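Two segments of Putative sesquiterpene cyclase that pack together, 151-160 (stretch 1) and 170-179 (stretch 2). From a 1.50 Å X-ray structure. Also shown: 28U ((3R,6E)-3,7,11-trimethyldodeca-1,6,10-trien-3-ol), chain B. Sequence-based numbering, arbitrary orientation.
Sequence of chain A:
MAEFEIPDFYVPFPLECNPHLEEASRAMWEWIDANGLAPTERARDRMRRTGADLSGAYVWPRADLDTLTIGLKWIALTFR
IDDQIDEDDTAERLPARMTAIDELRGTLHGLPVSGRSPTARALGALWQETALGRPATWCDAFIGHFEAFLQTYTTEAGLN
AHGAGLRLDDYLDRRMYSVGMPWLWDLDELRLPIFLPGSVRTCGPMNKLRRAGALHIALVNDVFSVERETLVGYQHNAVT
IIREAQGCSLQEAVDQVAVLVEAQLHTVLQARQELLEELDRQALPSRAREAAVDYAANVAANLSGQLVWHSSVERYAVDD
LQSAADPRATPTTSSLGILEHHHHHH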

ATOM      1  N   GLN A 151       2.357  10.533  -6.851  1.00 17.77           N
ATOM      2  CA  GLN A 151       2.118  10.963  -8.230  1.00 18.94           C
ATOM      3  C   GLN A 151       0.758  10.569  -8.725  1.00 20.95           C
ATOM      4  O   GLN A 151       0.180  11.269  -9.592  1.00 21.68           O
ATOM      5  CB  GLN A 151       3.189  10.467  -9.160  1.00 21.45           C
ATOM      6  CG  GLN A 151       3.178  11.140 -10.554  1.00 25.96           C
ATOM      7  CD  GLN A 151       3.488  12.647 -10.530  1.00 30.70           C
ATOM      8  OE1 GLN A 151       3.977  13.228  -9.515  1.00 28.06           O
ATOM      9  NE2 GLN A 151       3.167  13.316 -11.632  1.00 39.70           N
ATOM     10  N   THR A 152       0.169   9.504  -8.181  1.00 19.52           N
ATOM     11  CA  THR A 152      -1.185   9.100  -8.608  1.00 19.75           C
ATOM     12  C   THR A 152      -2.218  10.159  -8.363  1.00 21.89           C
ATOM     13  O   THR A 152      -3.199  10.234  -9.151  1.00 26.56           O
ATOM     14  CB  THR A 152      -1.629   7.750  -8.017  1.00 20.93           C
ATOM     15  OG1 THR A 152      -1.822   7.822  -6.598  1.00 21.05           O
ATOM     16  CG2 THR A 152      -0.676   6.692  -8.453  1.00 22.46           C
ATOM     17  N   TYR A 153      -2.026  11.019  -7.364  1.00 21.72           N
ATOM     18  CA  TYR A 153      -2.912  12.162  -7.139  1.00 26.16           C
ATOM     19  C   TYR A 153      -2.906  13.106  -8.341  1.00 26.28           C
ATOM     20  O   TYR A 153      -4.005  13.529  -8.805  1.00 28.17           O
ATOM     21  CB  TYR A 153      -2.554  12.891  -5.870  1.00 26.19           C
ATOM     22  CG  TYR A 153      -2.882  12.153  -4.584  1.00 26.69           C
ATOM     23  CD1 TYR A 153      -4.168  12.186  -4.053  1.00 29.87           C
ATOM     24  CD2 TYR A 153      -1.884  11.481  -3.857  1.00 27.43           C
ATOM     25  CE1 TYR A 153      -4.469  11.538  -2.863  1.00 29.32           C
ATOM     26  CE2 TYR A 153      -2.190  10.786  -2.676  1.00 28.97           C
ATOM     27  CZ  TYR A 153      -3.478  10.832  -2.178  1.00 30.09           C
ATOM     28  OH  TYR A 153      -3.838  10.185  -0.992  1.00 32.95           O
ATOM     29  N   THR A 154      -1.723  13.359  -8.896  1.00 23.90           N
ATOM     30  CA  THR A 154      -1.597  14.220 -10.056  1.00 23.86           C
ATOM     31  C   THR A 154      -2.095  13.517 -11.321  1.00 27.95           C
ATOM     32  O   THR A 154      -2.823  14.108 -12.083  1.00 26.77           O
ATOM     33  CB  THR A 154      -0.127  14.582 -10.250  1.00 25.04           C
ATOM     34  OG1 THR A 154       0.315  15.335  -9.106  1.00 28.88           O
ATOM     35  CG2 THR A 154       0.081  15.302 -11.513  1.00 28.87           C
ATOM     36  N   THR A 155      -1.735  12.246 -11.541  1.00 25.68           N
ATOM     37  CA  THR A 155      -2.245  11.492 -12.704  1.00 27.97           C
ATOM     38  C   THR A 155      -3.765  11.490 -12.820  1.00 30.05           C
ATOM     39  O   THR A 155      -4.341  11.773 -13.907  1.00 31.73           O
ATOM     40  CB  THR A 155      -1.734  10.064 -12.676  1.00 28.54           C
ATOM     41  OG1 THR A 155      -0.309  10.122 -12.714  1.00 30.74           O
ATOM     42  CG2 THR A 155      -2.257   9.275 -13.911  1.00 31.66           C
ATOM     43  N   GLU A 156      -4.438  11.177 -11.721  1.00 25.85           N
ATOM     44  CA  GLU A 156      -5.872  11.072 -11.785  1.00 31.85           C
ATOM     45  C   GLU A 156      -6.515  12.429 -12.052  1.00 34.23           C
ATOM     46  O   GLU A 156      -7.478  12.503 -12.813  1.00 30.89           O
ATOM     47  CB  GLU A 156      -6.381  10.344 -10.529  1.00 34.67           C
ATOM     48  CG  GLU A 156      -5.821   8.904 -10.540  1.00 37.27           C
ATOM     49  CD  GLU A 156      -6.516   7.910  -9.630  1.00 42.39           C
ATOM     50  OE1 GLU A 156      -7.114   8.391  -8.629  1.00 42.64           O
ATOM     51  OE2 GLU A 156      -6.441   6.647  -9.923  1.00 41.11           O
ATOM     52  N   ALA A 157      -5.950  13.520 -11.515  1.00 27.19           N
ATOM     53  CA  ALA A 157      -6.519  14.844 -11.756  1.00 29.30           C
ATOM     54  C   ALA A 157      -6.365  15.203 -13.252  1.00 30.03           C
ATOM     55  O   ALA A 157      -7.253  15.814 -13.837  1.00 33.67           O
ATOM     56  CB  ALA A 157      -5.866  15.882 -10.858  1.00 30.23           C
ATOM     57  N   GLY A 158      -5.258  14.791 -13.859  1.00 28.24           N
ATOM     58  CA  GLY A 158      -4.984  15.036 -15.301  1.00 33.95           C
ATOM     59  C   GLY A 158      -5.983  14.321 -16.181  1.00 33.92           C
ATOM     60  O   GLY A 158      -6.533  14.895 -17.118  1.00 34.73           O
ATOM     61  N   LEU A 159      -6.209  13.053 -15.873  1.00 31.46           N
ATOM     62  CA  LEU A 159      -7.222  12.240 -16.535  1.00 29.68           C
ATOM     63  C   LEU A 159      -8.630  12.792 -16.426  1.00 32.97           C
ATOM     64  O   LEU A 159      -9.415  12.679 -17.387  1.00 35.01           O
ATOM     65  CB  LEU A 159      -7.171  10.795 -16.008  1.00 30.72           C
ATOM     66  CG  LEU A 159      -5.923  10.048 -16.516  1.00 33.15           C
ATOM     67  CD1 LEU A 159      -5.766   8.716 -15.828  1.00 33.85           C
ATOM     68  CD2 LEU A 159      -5.882   9.845 -18.035  1.00 45.75           C
ATOM     69  N   ASN A 160      -8.954  13.395 -15.293  1.00 35.08           N
ATOM     70  CA  ASN A 160     -10.250  14.044 -15.116  1.00 35.12           C
ATOM     71  C   ASN A 160     -10.510  15.191 -16.108  1.00 42.21           C
ATOM     72  O   ASN A 160     -11.667  15.481 -16.422  1.00 36.11           O
ATOM     73  CB  ASN A 160     -10.375  14.589 -13.711  1.00 39.68           C
ATOM     74  CG  ASN A 160     -10.533  13.500 -12.684  1.00 45.82           C
ATOM     75  OD1 ASN A 160     -10.876  12.354 -13.013  1.00 41.92           O
ATOM     76  ND2 ASN A 160     -10.280  13.847 -11.427  1.00 47.75           N
ATOM     77  N   ASP A 170      -4.489   0.839 -17.992  1.00 23.42           N
ATOM     78  CA  ASP A 170      -3.707   1.948 -17.456  1.00 23.80           C
ATOM     79  C   ASP A 170      -4.127   2.228 -16.016  1.00 21.59           C
ATOM     80  O   ASP A 170      -3.280   2.592 -15.150  1.00 24.04           O
ATOM     81  CB  ASP A 170      -3.919   3.211 -18.283  1.00 26.02           C
ATOM     82  CG  ASP A 170      -3.286   3.121 -19.671  1.00 29.26           C
ATOM     83  OD1 ASP A 170      -2.462   2.232 -19.942  1.00 31.20           O
ATOM     84  OD2 ASP A 170      -3.671   3.925 -20.527  1.00 39.54           O
ATOM     85  N   TYR A 171      -5.427   2.134 -15.729  1.00 19.17           N
ATOM     86  CA  TYR A 171      -5.920   2.269 -14.344  1.00 19.65           C
ATOM     87  C   TYR A 171      -5.216   1.282 -13.436  1.00 20.13           C
ATOM     88  O   TYR A 171      -4.714   1.657 -12.350  1.00 21.80           O
ATOM     89  CB  TYR A 171      -7.441   2.140 -14.252  1.00 21.46           C
ATOM     90  CG  TYR A 171      -7.962   2.022 -12.811  1.00 21.01           C
ATOM     91  CD1 TYR A 171      -7.989   3.104 -11.970  1.00 24.72           C
ATOM     92  CD2 TYR A 171      -8.367   0.807 -12.300  1.00 22.97           C
ATOM     93  CE1 TYR A 171      -8.449   2.991 -10.685  1.00 25.75           C
ATOM     94  CE2 TYR A 171      -8.834   0.678 -11.015  1.00 22.85           C
ATOM     95  CZ  TYR A 171      -8.889   1.788 -10.203  1.00 24.31           C
ATOM     96  OH  TYR A 171      -9.321   1.694  -8.901  1.00 27.32           O
ATOM     97  N   LEU A 172      -5.147   0.001 -13.819  1.00 20.10           N
ATOM     98  CA  LEU A 172      -4.528  -0.969 -12.906  1.00 20.68           C
ATOM     99  C   LEU A 172      -3.030  -0.681 -12.692  1.00 21.56           C
ATOM    100  O   LEU A 172      -2.478  -0.899 -11.618  1.00 20.63           O
ATOM    101  CB  LEU A 172      -4.720  -2.427 -13.373  1.00 22.32           C
ATOM    102  CG  LEU A 172      -6.150  -2.923 -13.523  1.00 27.08           C
ATOM    103  CD1 LEU A 172      -6.183  -4.380 -14.028  1.00 33.46           C
ATOM    104  CD2 LEU A 172      -6.861  -2.819 -12.202  1.00 28.01           C
ATOM    105  N   ASP A 173      -2.377  -0.180 -13.717  1.00 21.49           N
ATOM    106  CA  ASP A 173      -0.954   0.125 -13.642  1.00 21.74           C
ATOM    107  C   ASP A 173      -0.725   1.189 -12.574  1.00 20.90           C
ATOM    108  O   ASP A 173       0.297   1.110 -11.862  1.00 24.93           O
ATOM    109  CB  ASP A 173      -0.443   0.653 -14.966  1.00 23.72           C
ATOM    110  CG  ASP A 173      -0.208  -0.432 -16.008  1.00 25.99           C
ATOM    111  OD1 ASP A 173      -0.174  -1.633 -15.668  1.00 29.43           O
ATOM    112  OD2 ASP A 173       0.088  -0.059 -17.175  1.00 29.18           O
ATOM    113  N   ARG A 174      -1.600   2.164 -12.463  1.00 19.67           N
ATOM    114  CA  ARG A 174      -1.506   3.214 -11.422  1.00 21.21           C
ATOM    115  C   ARG A 174      -2.113   2.800 -10.076  1.00 19.40           C
ATOM    116  O   ARG A 174      -1.568   3.154  -8.980  1.00 19.09           O
ATOM    117  CB  ARG A 174      -2.007   4.552 -11.886  1.00 29.76           C
ATOM    118  CG  ARG A 174      -3.461   4.696 -11.981  1.00 27.65           C
ATOM    119  CD  ARG A 174      -3.774   6.171 -12.324  1.00 34.22           C
ATOM    120  NE  ARG A 174      -5.177   6.244 -12.616  1.00 32.58           N
ATOM    121  CZ  ARG A 174      -5.703   5.984 -13.826  1.00 34.18           C
ATOM    122  NH1 ARG A 174      -7.006   6.040 -13.988  1.00 36.44           N
ATOM    123  NH2 ARG A 174      -4.929   5.675 -14.865  1.00 32.65           N
ATOM    124  N   ARG A 175      -3.162   1.976 -10.119  1.00 20.39           N
ATOM    125  CA  ARG A 175      -3.850   1.540  -8.928  1.00 17.64           C
ATOM    126  C   ARG A 175      -2.947   0.684  -8.028  1.00 16.96           C
ATOM    127  O   ARG A 175      -3.084   0.704  -6.795  1.00 18.40           O
ATOM    128  CB  ARG A 175      -5.132   0.771  -9.280  1.00 18.39           C
ATOM    129  CG  ARG A 175      -5.999   0.459  -8.119  1.00 21.95           C
ATOM    130  CD  ARG A 175      -6.514   1.672  -7.416  1.00 22.68           C
ATOM    131  NE  ARG A 175      -7.526   1.314  -6.443  1.00 22.77           N
ATOM    132  CZ  ARG A 175      -7.467   1.591  -5.148  1.00 23.08           C
ATOM    133  NH1 ARG A 175      -6.446   2.292  -4.620  1.00 21.63           N
ATOM    134  NH2 ARG A 175      -8.423   1.153  -4.386  1.00 24.61           N
ATOM    135  N   MET A 176      -2.053  -0.107  -8.616  1.00 17.53           N
ATOM    136  CA  MET A 176      -1.129  -0.914  -7.800  1.00 16.80           C
ATOM    137  C   MET A 176      -0.265  -0.008  -6.925  1.00 17.24           C
ATOM    138  O   MET A 176       0.161  -0.448  -5.874  1.00 18.85           O
ATOM    139  CB  MET A 176      -0.281  -1.898  -8.565  1.00 23.78           C
ATOM    140  CG  MET A 176       0.732  -1.348  -9.456  1.00 26.22           C
ATOM    141  SD  MET A 176       2.048  -2.592  -9.870  1.00 26.61           S
ATOM    142  CE  MET A 176       3.072  -2.867  -8.438  1.00 29.59           C
ATOM    143  N   TYR A 177       0.004   1.209  -7.369  1.00 16.59           N
ATOM    144  CA  TYR A 177       0.740   2.208  -6.509  1.00 17.90           C
ATOM    145  C   TYR A 177      -0.191   3.058  -5.636  1.00 15.52           C
ATOM    146  O   TYR A 177       0.168   3.376  -4.490  1.00 17.86           O
ATOM    147  CB  TYR A 177       1.637   3.059  -7.372  1.00 17.94           C
ATOM    148  CG  TYR A 177       2.682   2.223  -8.048  1.00 19.62           C
ATOM    149  CD1 TYR A 177       3.713   1.612  -7.337  1.00 20.73           C
ATOM    150  CD2 TYR A 177       2.632   1.998  -9.424  1.00 24.47           C
ATOM    151  CE1 TYR A 177       4.649   0.814  -7.981  1.00 21.38           C
ATOM    152  CE2 TYR A 177       3.557   1.199 -10.053  1.00 25.72           C
ATOM    153  CZ  TYR A 177       4.551   0.598  -9.324  1.00 28.64           C
ATOM    154  OH  TYR A 177       5.507  -0.188  -9.940  1.00 28.61           O
ATOM    155  N   SER A 178      -1.361   3.497  -6.112  1.00 17.34           N
ATOM    156  CA  SER A 178      -2.268   4.344  -5.320  1.00 18.46           C
ATOM    157  C   SER A 178      -2.832   3.637  -4.095  1.00 16.76           C
ATOM    158  O   SER A 178      -3.156   4.296  -3.106  1.00 19.00           O
ATOM    159  CB  SER A 178      -3.381   4.967  -6.156  1.00 20.69           C
ATOM    160  OG  SER A 178      -4.380   3.988  -6.497  1.00 20.18           O
ATOM    161  N   VAL A 179      -2.952   2.302  -4.122  1.00 16.69           N
ATOM    162  CA  VAL A 179      -3.388   1.547  -2.948  1.00 16.47           C
ATOM    163  C   VAL A 179      -2.319   1.570  -1.853  1.00 16.58           C
ATOM    164  O   VAL A 179      -2.599   1.182  -0.735  1.00 20.76           O
ATOM    165  CB  VAL A 179      -3.805   0.106  -3.389  1.00 18.13           C
ATOM    166  CG1 VAL A 179      -2.618  -0.757  -3.764  1.00 17.02           C
ATOM    167  CG2 VAL A 179      -4.663  -0.558  -2.339  1.00 21.06           C
TER
HETATM  168  C4  28U B 401      -5.967  -1.290   1.639  1.00 53.33           C
HETATM  169  C5  28U B 401      -5.634   0.348   3.541  1.00 68.26           C
HETATM  170  C6  28U B 401      -4.203   0.383   4.042  1.00 67.65           C
HETATM  171  C7  28U B 401      -3.531   1.630   4.541  1.00 73.52           C
HETATM  172  C8  28U B 401      -3.849   2.932   4.306  1.00 79.29           C
HETATM  173  C10 28U B 401      -5.093   3.423   3.609  1.00 79.34           C
HETATM  174  C13 28U B 401      -3.916   5.191   1.193  1.00 67.65           C
HETATM  175  C15 28U B 401      -5.103   4.883   0.301  1.00 75.54           C
HETATM  176  O16 28U B 401      -7.166   0.751   1.640  1.00 82.13           O
HETATM  177  C3  28U B 401      -5.864   0.217   1.986  1.00 59.38           C
HETATM  178  C2  28U B 401      -4.778   0.841   1.096  1.00 52.57           C
HETATM  179  C1  28U B 401      -4.526   2.175   1.162  1.00 68.25           C
HETATM  180  C9  28U B 401      -2.746   3.968   4.161  1.00 65.02           C
HETATM  181  C11 28U B 401      -2.134   3.982   2.721  1.00 62.99           C
HETATM  182  C12 28U B 401      -2.995   4.229   1.471  1.00 64.10           C
HETATM  183  C14 28U B 401      -4.165   6.434   2.029  1.00 76.42           C
HETATM  184  O   HOH W   1      -6.302   5.130  -7.955  1.00 34.01           O

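The strongest link between the two segments is a salt bridge: Arg174 NE donates a hydrogen bond to Glu156 OE2 at 3.0 Å, with an N-H...acceptor angle of 156°. The carboxylate oxygen lies at the edge of the guanidinium, near its plane, where the N-H bonds point, so charge attraction and hydrogen-bond direction coincide. Both residues are buried, and Glu156 reaches the contact by its length, since its CA-to-CB bond points sideways. A water extends the polar link, donating to Glu156 OE2 at 2.5 Å and lying 2.7 Å from Ser178 OG in a hydrogen bond of undecided direction; it thus ties the acid to the next turn of the partner helix. Within stretch 2, Arg175 NH1 donates to the same Ser178 OG at 3.3 Å.

Around this polar center, the side chain of Arg174 fits as a knob among Thr152, Thr155, Glu156 and Leu159. Its extended chain uses its aliphatic part as well as its charge: Arg174 CD lies 3.8 Å from Thr155 CG2, while Leu159 CD1 covers one face of the guanidinium, 3.3 Å from Arg174 NH2. Tyr171 turns its ring edge to the acid, with CE1 4.2 Å from Glu156 OE2.

Toward the C-terminal end of stretch 2 the contact passes to Thr152. Its methyl CG2 rests 3.7 Å from the backbone oxygen Arg174 O, and its OG1 is 3.3 Å from Ser178 CB. Here the backbones come nearest, with Thr152 CA and Ser178 CA 5.9 Å apart, an approach that small side chains on both helices accommodate.

The helices run roughly antiparallel, their directions 146° apart and their axes 9.9 Å apart at closest approach. Main-chain hydrogen bonds such as Glu156 N to Thr152 O (3.0 Å) and Ser178 N to Arg174 O (2.9 Å) hold each helix together. The contact buries 319 Å² in total, with Arg174 contributing the largest share.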